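Local coordinates for glycosyl hydrolase (Rhizobium leguminosarum bv. trifolii, PDB 5NDX), which probably hydrolyses O-glycosidic bonds as a family 39 bacterial orthologue of human alpha-L-iduronidase, at residues 371-383 against 397-410. The protein carries 2 engineered substitutions. Residues are numbered along the deposited sequence; the frame is centred on the assembly and turned at random.
Unlike the reference sequence in segment 397-410: Val407 (reference Leu).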
ATOM      1  N   LEU A 371      -7.768  -5.505  -2.845  1.00 29.10           N
ATOM      2  CA  LEU A 371      -8.936  -6.039  -2.230  1.00 29.99           C
ATOM      3  C   LEU A 371      -9.336  -5.261  -1.002  1.00 29.06           C
ATOM      4  O   LEU A 371     -10.504  -4.917  -0.842  1.00 29.06           O
ATOM      5  CB  LEU A 371      -8.793  -7.534  -1.892  1.00 30.80           C
ATOM      6  CG  LEU A 371      -9.208  -8.513  -2.986  1.00 32.84           C
ATOM      7  CD1 LEU A 371      -8.452  -8.310  -4.248  1.00 35.17           C
ATOM      8  CD2 LEU A 371      -8.980  -9.954  -2.552  1.00 34.23           C
ATOM      9  N   LEU A 372      -8.391  -5.034  -0.118  1.00 27.59           N
ATOM     10  CA  LEU A 372      -8.670  -4.307   1.128  1.00 29.04           C
ATOM     11  C   LEU A 372      -9.166  -2.843   0.875  1.00 29.55           C
ATOM     12  O   LEU A 372      -9.929  -2.283   1.688  1.00 29.96           O
ATOM     13  CB  LEU A 372      -7.432  -4.301   2.039  1.00 28.73           C
ATOM     14  CG  LEU A 372      -6.975  -5.652   2.587  1.00 29.40           C
ATOM     15  CD1 LEU A 372      -5.571  -5.579   3.137  1.00 31.06           C
ATOM     16  CD2 LEU A 372      -7.889  -6.081   3.692  1.00 30.52           C
ATOM     17  N   ALA A 373      -8.762  -2.267  -0.257  1.00 28.47           N
ATOM     18  CA  ALA A 373      -9.108  -0.905  -0.605  1.00 29.03           C
ATOM     19  C   ALA A 373     -10.605  -0.763  -0.835  1.00 30.25           C
ATOM     20  O   ALA A 373     -11.097   0.335  -0.714  1.00 29.67           O
ATOM     21  CB  ALA A 373      -8.375  -0.480  -1.855  1.00 28.57           C
ATOM     22  N   THR A 374     -11.302  -1.868  -1.156  1.00 29.49           N
ATOM     23  CA  THR A 374     -12.752  -1.857  -1.367  1.00 30.19           C
ATOM     24  C   THR A 374     -13.596  -1.809  -0.132  1.00 30.35           C
ATOM     25  O   THR A 374     -14.820  -1.787  -0.252  1.00 33.20           O
ATOM     26  CB  THR A 374     -13.229  -3.093  -2.178  1.00 30.37           C
ATOM     27  OG1 THR A 374     -13.102  -4.308  -1.389  1.00 31.28           O
ATOM     28  CG2 THR A 374     -12.430  -3.213  -3.454  1.00 30.17           C
ATOM     29  N   LEU A 375     -12.993  -1.860   1.055  1.00 30.29           N
ATOM     30  CA  LEU A 375     -13.769  -1.888   2.262  1.00 30.68           C
ATOM     31  C   LEU A 375     -14.508  -0.563   2.478  1.00 33.06           C
ATOM     32  O   LEU A 375     -14.113   0.475   1.980  1.00 31.66           O
ATOM     33  CB  LEU A 375     -12.903  -2.230   3.460  1.00 30.80           C
ATOM     34  CG  LEU A 375     -12.468  -3.709   3.559  1.00 29.56           C
ATOM     35  CD1 LEU A 375     -11.278  -3.907   4.488  1.00 30.09           C
ATOM     36  CD2 LEU A 375     -13.631  -4.573   3.985  1.00 29.86           C
ATOM     37  N   GLY A 376     -15.619  -0.670   3.186  1.00 33.75           N
ATOM     38  CA  GLY A 376     -16.485   0.440   3.493  1.00 34.41           C
ATOM     39  C   GLY A 376     -16.103   1.233   4.719  1.00 34.52           C
ATOM     40  O   GLY A 376     -14.982   1.135   5.189  1.00 33.12           O
ATOM     41  N   ASP A 377     -17.054   2.026   5.235  1.00 34.13           N
ATOM     42  CA  ASP A 377     -16.726   3.018   6.266  1.00 36.00           C
ATOM     43  C   ASP A 377     -17.418   2.710   7.595  1.00 34.96           C
ATOM     44  O   ASP A 377     -17.312   3.486   8.557  1.00 33.91           O
ATOM     45  CB  ASP A 377     -17.067   4.423   5.795  1.00 35.15           C
ATOM     46  CG  ASP A 377     -18.599   4.620   5.590  1.00 38.37           C
ATOM     47  OD1 ASP A 377     -19.452   3.709   5.870  1.00 37.20           O
ATOM     48  OD2 ASP A 377     -18.940   5.708   5.099  1.00 39.33           O
ATOM     49  N   THR A 378     -18.110   1.581   7.671  1.00 33.97           N
ATOM     50  CA  THR A 378     -18.813   1.230   8.892  1.00 35.74           C
ATOM     51  C   THR A 378     -18.697  -0.266   9.142  1.00 35.79           C
ATOM     52  O   THR A 378     -18.929  -1.047   8.231  1.00 39.03           O
ATOM     53  CB  THR A 378     -20.312   1.631   8.765  1.00 36.94           C
ATOM     54  OG1 THR A 378     -20.428   3.006   8.378  1.00 36.07           O
ATOM     55  CG2 THR A 378     -20.973   1.495  10.037  1.00 40.24           C
ATOM     56  N   VAL A 379     -18.355  -0.673  10.359  1.00 35.17           N
ATOM     57  CA  VAL A 379     -18.362  -2.096  10.726  1.00 36.52           C
ATOM     58  C   VAL A 379     -19.792  -2.570  10.965  1.00 38.25           C
ATOM     59  O   VAL A 379     -20.554  -1.900  11.616  1.00 39.08           O
ATOM     60  CB  VAL A 379     -17.476  -2.358  11.943  1.00 36.20           C
ATOM     61  CG1 VAL A 379     -17.526  -3.819  12.363  1.00 36.48           C
ATOM     62  CG2 VAL A 379     -16.031  -1.941  11.641  1.00 35.83           C
ATOM     63  N   CYS A 380     -20.155  -3.702  10.390  1.00 39.51           N
ATOM     64  CA  CYS A 380     -21.469  -4.359  10.619  1.00 41.62           C
ATOM     65  C   CYS A 380     -21.350  -5.457  11.632  1.00 39.95           C
ATOM     66  O   CYS A 380     -20.289  -6.052  11.791  1.00 39.19           O
ATOM     67  CB  CYS A 380     -21.913  -5.174   9.416  1.00 45.35           C
ATOM     68  SG  CYS A 380     -21.962  -4.339   7.901  1.00 52.59           S
ATOM     69  N   LYS A 381     -22.471  -5.801  12.220  1.00 39.25           N
ATOM     70  CA  LYS A 381     -22.542  -6.900  13.172  1.00 43.54           C
ATOM     71  C   LYS A 381     -22.340  -8.232  12.446  1.00 40.04           C
ATOM     72  O   LYS A 381     -22.862  -8.454  11.354  1.00 37.99           O
ATOM     73  CB  LYS A 381     -23.890  -6.849  13.855  1.00 47.03           C
ATOM     74  CG  LYS A 381     -24.252  -7.975  14.816  1.00 54.57           C
ATOM     75  CD  LYS A 381     -25.799  -7.991  14.962  1.00 63.02           C
ATOM     76  CE  LYS A 381     -26.401  -9.334  15.387  1.00 69.75           C
ATOM     77  NZ  LYS A 381     -26.111  -9.570  16.837  1.00 73.95           N
ATOM     78  N   VAL A 382     -21.569  -9.091  13.060  1.00 39.38           N
ATOM     79  CA  VAL A 382     -21.355 -10.410  12.521  1.00 42.54           C
ATOM     80  C   VAL A 382     -21.559 -11.417  13.634  1.00 42.66           C
ATOM     81  O   VAL A 382     -21.165 -11.187  14.753  1.00 41.50           O
ATOM     82  CB  VAL A 382     -19.950 -10.541  11.822  1.00 43.87           C
ATOM     83  CG1 VAL A 382     -18.874  -9.916  12.643  1.00 47.19           C
ATOM     84  CG2 VAL A 382     -19.579 -12.001  11.575  1.00 45.00           C
ATOM     85  N   THR A 383     -22.180 -12.536  13.300  1.00 45.79           N
ATOM     86  CA  THR A 383     -22.273 -13.695  14.191  1.00 47.18           C
ATOM     87  C   THR A 383     -21.805 -14.906  13.401  1.00 43.49           C
ATOM     88  O   THR A 383     -22.155 -15.060  12.237  1.00 45.18           O
ATOM     89  CB  THR A 383     -23.732 -13.925  14.618  1.00 50.96           C
ATOM     90  OG1 THR A 383     -24.506 -14.093  13.448  1.00 60.12           O
ATOM     91  CG2 THR A 383     -24.317 -12.721  15.356  1.00 54.26           C
ATOM     92  N   ILE A 397     -12.346 -11.943   9.906  1.00 32.10           N
ATOM     93  CA  ILE A 397     -13.261 -11.203   9.047  1.00 33.74           C
ATOM     94  C   ILE A 397     -13.209  -9.679   9.259  1.00 32.99           C
ATOM     95  O   ILE A 397     -13.009  -9.242  10.371  1.00 33.34           O
ATOM     96  CB  ILE A 397     -14.670 -11.763   9.228  1.00 35.20           C
ATOM     97  CG1 ILE A 397     -15.587 -11.236   8.119  1.00 36.85           C
ATOM     98  CG2 ILE A 397     -15.250 -11.429  10.618  1.00 36.13           C
ATOM     99  CD1 ILE A 397     -16.881 -11.991   8.067  1.00 36.86           C
ATOM    100  N   LEU A 398     -13.323  -8.886   8.183  1.00 32.86           N
ATOM    101  CA  LEU A 398     -13.533  -7.415   8.264  1.00 32.28           C
ATOM    102  C   LEU A 398     -14.850  -7.152   7.518  1.00 32.31           C
ATOM    103  O   LEU A 398     -14.876  -7.115   6.284  1.00 31.60           O
ATOM    104  CB  LEU A 398     -12.382  -6.627   7.635  1.00 33.26           C
ATOM    105  CG  LEU A 398     -10.992  -6.841   8.280  1.00 34.40           C
ATOM    106  CD1 LEU A 398      -9.905  -6.355   7.352  1.00 34.31           C
ATOM    107  CD2 LEU A 398     -10.909  -6.122   9.632  1.00 35.66           C
ATOM    108  N   PRO A 399     -15.954  -6.997   8.259  1.00 31.59           N
ATOM    109  CA  PRO A 399     -17.265  -6.893   7.672  1.00 32.47           C
ATOM    110  C   PRO A 399     -17.716  -5.461   7.683  1.00 34.30           C
ATOM    111  O   PRO A 399     -17.854  -4.896   8.761  1.00 35.24           O
ATOM    112  CB  PRO A 399     -18.121  -7.757   8.590  1.00 32.95           C
ATOM    113  CG  PRO A 399     -17.483  -7.591   9.930  1.00 34.08           C
ATOM    114  CD  PRO A 399     -16.027  -7.177   9.723  1.00 33.08           C
ATOM    115  N   THR A 400     -17.847  -4.853   6.496  1.00 34.07           N
ATOM    116  CA  THR A 400     -18.145  -3.431   6.390  1.00 33.55           C
ATOM    117  C   THR A 400     -19.368  -3.159   5.525  1.00 34.43           C
ATOM    118  O   THR A 400     -19.674  -3.921   4.612  1.00 34.42           O
ATOM    119  CB  THR A 400     -16.971  -2.597   5.848  1.00 32.57           C
ATOM    120  OG1 THR A 400     -16.723  -2.931   4.478  1.00 32.08           O
ATOM    121  CG2 THR A 400     -15.736  -2.770   6.705  1.00 31.13           C
ATOM    122  N   ARG A 401     -20.042  -2.062   5.838  1.00 34.53           N
ATOM    123  CA  ARG A 401     -21.129  -1.488   5.000  1.00 36.24           C
ATOM    124  C   ARG A 401     -20.541  -0.387   4.131  1.00 34.11           C
ATOM    125  O   ARG A 401     -19.749   0.427   4.594  1.00 33.19           O
ATOM    126  CB  ARG A 401     -22.257  -0.911   5.871  1.00 37.17           C
ATOM    127  CG  ARG A 401     -23.605  -0.576   5.177  1.00 42.57           C
ATOM    128  CD  ARG A 401     -24.540   0.143   6.189  1.00 43.71           C
ATOM    129  NE  ARG A 401     -23.938   1.440   6.545  1.00 51.47           N
ATOM    130  CZ  ARG A 401     -24.309   2.289   7.526  1.00 53.24           C
ATOM    131  NH1 ARG A 401     -25.331   2.004   8.330  1.00 45.76           N
ATOM    132  NH2 ARG A 401     -23.605   3.458   7.694  1.00 52.09           N
ATOM    133  N   LEU A 402     -20.929  -0.392   2.879  1.00 33.99           N
ATOM    134  CA  LEU A 402     -20.531   0.636   1.908  1.00 35.25           C
ATOM    135  C   LEU A 402     -21.496   1.863   1.944  1.00 35.99           C
ATOM    136  O   LEU A 402     -22.703   1.705   2.158  1.00 36.43           O
ATOM    137  CB  LEU A 402     -20.546   0.049   0.501  1.00 34.30           C
ATOM    138  CG  LEU A 402     -19.548  -1.099   0.258  1.00 34.78           C
ATOM    139  CD1 LEU A 402     -19.931  -1.892  -0.970  1.00 35.26           C
ATOM    140  CD2 LEU A 402     -18.182  -0.502   0.093  1.00 35.65           C
ATOM    141  N   PRO A 403     -20.969   3.060   1.723  1.00 37.23           N
ATOM    142  CA  PRO A 403     -21.854   4.211   1.429  1.00 38.06           C
ATOM    143  C   PRO A 403     -22.767   3.892   0.286  1.00 39.95           C
ATOM    144  O   PRO A 403     -22.312   3.367  -0.738  1.00 40.92           O
ATOM    145  CB  PRO A 403     -20.887   5.316   0.977  1.00 40.24           C
ATOM    146  CG  PRO A 403     -19.557   4.951   1.614  1.00 39.53           C
ATOM    147  CD  PRO A 403     -19.541   3.432   1.712  1.00 38.04           C
ATOM    148  N   GLY A 404     -24.054   4.149   0.468  1.00 39.03           N
ATOM    149  CA  GLY A 404     -25.004   3.888  -0.579  1.00 40.50           C
ATOM    150  C   GLY A 404     -25.650   2.525  -0.430  1.00 41.67           C
ATOM    151  O   GLY A 404     -26.532   2.203  -1.202  1.00 43.51           O
ATOM    152  N   GLY A 405     -25.223   1.738   0.556  1.00 41.61           N
ATOM    153  CA  GLY A 405     -25.805   0.441   0.844  1.00 42.59           C
ATOM    154  C   GLY A 405     -24.898  -0.688   0.346  1.00 41.79           C
ATOM    155  O   GLY A 405     -24.019  -0.533  -0.535  1.00 39.83           O
ATOM    156  N   GLY A 406     -25.134  -1.858   0.879  1.00 41.34           N
ATOM    157  CA  GLY A 406     -24.368  -3.014   0.410  1.00 41.78           C
ATOM    158  C   GLY A 406     -23.169  -3.201   1.299  1.00 38.82           C
ATOM    159  O   GLY A 406     -22.971  -2.403   2.237  1.00 37.99           O
ATOM    160  N   VAL A 407     -22.427  -4.290   1.065  1.00 35.91           N
ATOM    161  CA  VAL A 407     -21.335  -4.637   1.949  1.00 34.67           C
ATOM    162  C   VAL A 407     -20.067  -4.970   1.182  1.00 32.40           C
ATOM    163  O   VAL A 407     -20.114  -5.355   0.021  1.00 32.14           O
ATOM    164  CB  VAL A 407     -21.718  -5.762   2.939  1.00 37.36           C
ATOM    165  CG1 VAL A 407     -22.936  -5.335   3.747  1.00 38.46           C
ATOM    166  CG2 VAL A 407     -21.979  -7.083   2.236  1.00 37.80           C
ATOM    167  N   SER A 408     -18.942  -4.777   1.865  1.00 30.79           N
ATOM    168  CA  SER A 408     -17.659  -5.251   1.453  1.00 30.87           C
ATOM    169  C   SER A 408     -17.088  -5.983   2.638  1.00 29.37           C
ATOM    170  O   SER A 408     -16.903  -5.406   3.731  1.00 28.17           O
ATOM    171  CB  SER A 408     -16.734  -4.099   1.063  1.00 31.86           C
ATOM    172  OG  SER A 408     -15.455  -4.603   0.649  1.00 31.59           O
ATOM    173  N   ILE A 409     -16.773  -7.251   2.413  1.00 28.62           N
ATOM    174  CA  ILE A 409     -16.280  -8.138   3.459  1.00 28.73           C
ATOM    175  C   ILE A 409     -14.951  -8.775   3.042  1.00 29.47           C
ATOM    176  O   ILE A 409     -14.878  -9.398   1.970  1.00 30.06           O
ATOM    177  CB  ILE A 409     -17.279  -9.250   3.702  1.00 29.12           C
ATOM    178  CG1 ILE A 409     -18.604  -8.692   4.219  1.00 29.52           C
ATOM    179  CG2 ILE A 409     -16.723 -10.289   4.706  1.00 30.33           C
ATOM    180  CD1 ILE A 409     -19.751  -9.624   3.971  1.00 30.54           C
ATOM    181  N   SER A 410     -13.915  -8.605   3.861  1.00 28.91           N
ATOM    182  CA  SER A 410     -12.673  -9.334   3.692  1.00 29.44           C
ATOM    183  C   SER A 410     -12.759 -10.597   4.545  1.00 29.55           C
ATOM    184  O   SER A 410     -12.963 -10.522   5.761  1.00 30.52           O
ATOM    185  CB  SER A 410     -11.476  -8.506   4.102  1.00 28.23           C
ATOM    186  OG  SER A 410     -11.307  -7.389   3.266  1.00 28.33           O
TER
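In the mixed beta-sheet apart from the TIM barrel, strand 378-385 crosses the hairpin 395-413 at its strand 395-401, and the link from helix 364-372 packs on the hairpin's face. The two short strand segments run at 112°, and backbone pairing is brief: Arg401 N donates to Thr378 O (2.8 Å), Cys380 N to Pro399 O (3.1 Å), arriving from above that carbonyl's plane, and Asp377 N to Arg401 O (3.2 Å). Val379 faces Thr400 as a non-hydrogen-bonded antiparallel pair.

Thr400 joins link and hairpin. Its OG1 sits between the backbone N and the carbonyl carbon (chi1 67°), which brings it to Gly376 N (2.8 Å, 162° at the hydrogen) as acceptor and to Ser408 O (2.6 Å) as donor, on a lone pair. Beside it, Leu375 lays CD2 against Ser408 O and sets CD1 on Leu398 CD1 (4.0 Å), the two leucines crossing at about a right angle. Gly376 CA lies 3.4 Å from Arg401 O, where a CB would clash. Ser408 OG bonds Gln521 of strand 518-526 and only weakly Thr374 O.

A valine in place of Thr400 would probably leave Gly376 N without its acceptor and Ser408 O without one of its two donors. One hydroxyl, accepting and donating at once, thus satisfies a buried amide and fixes its own rotation.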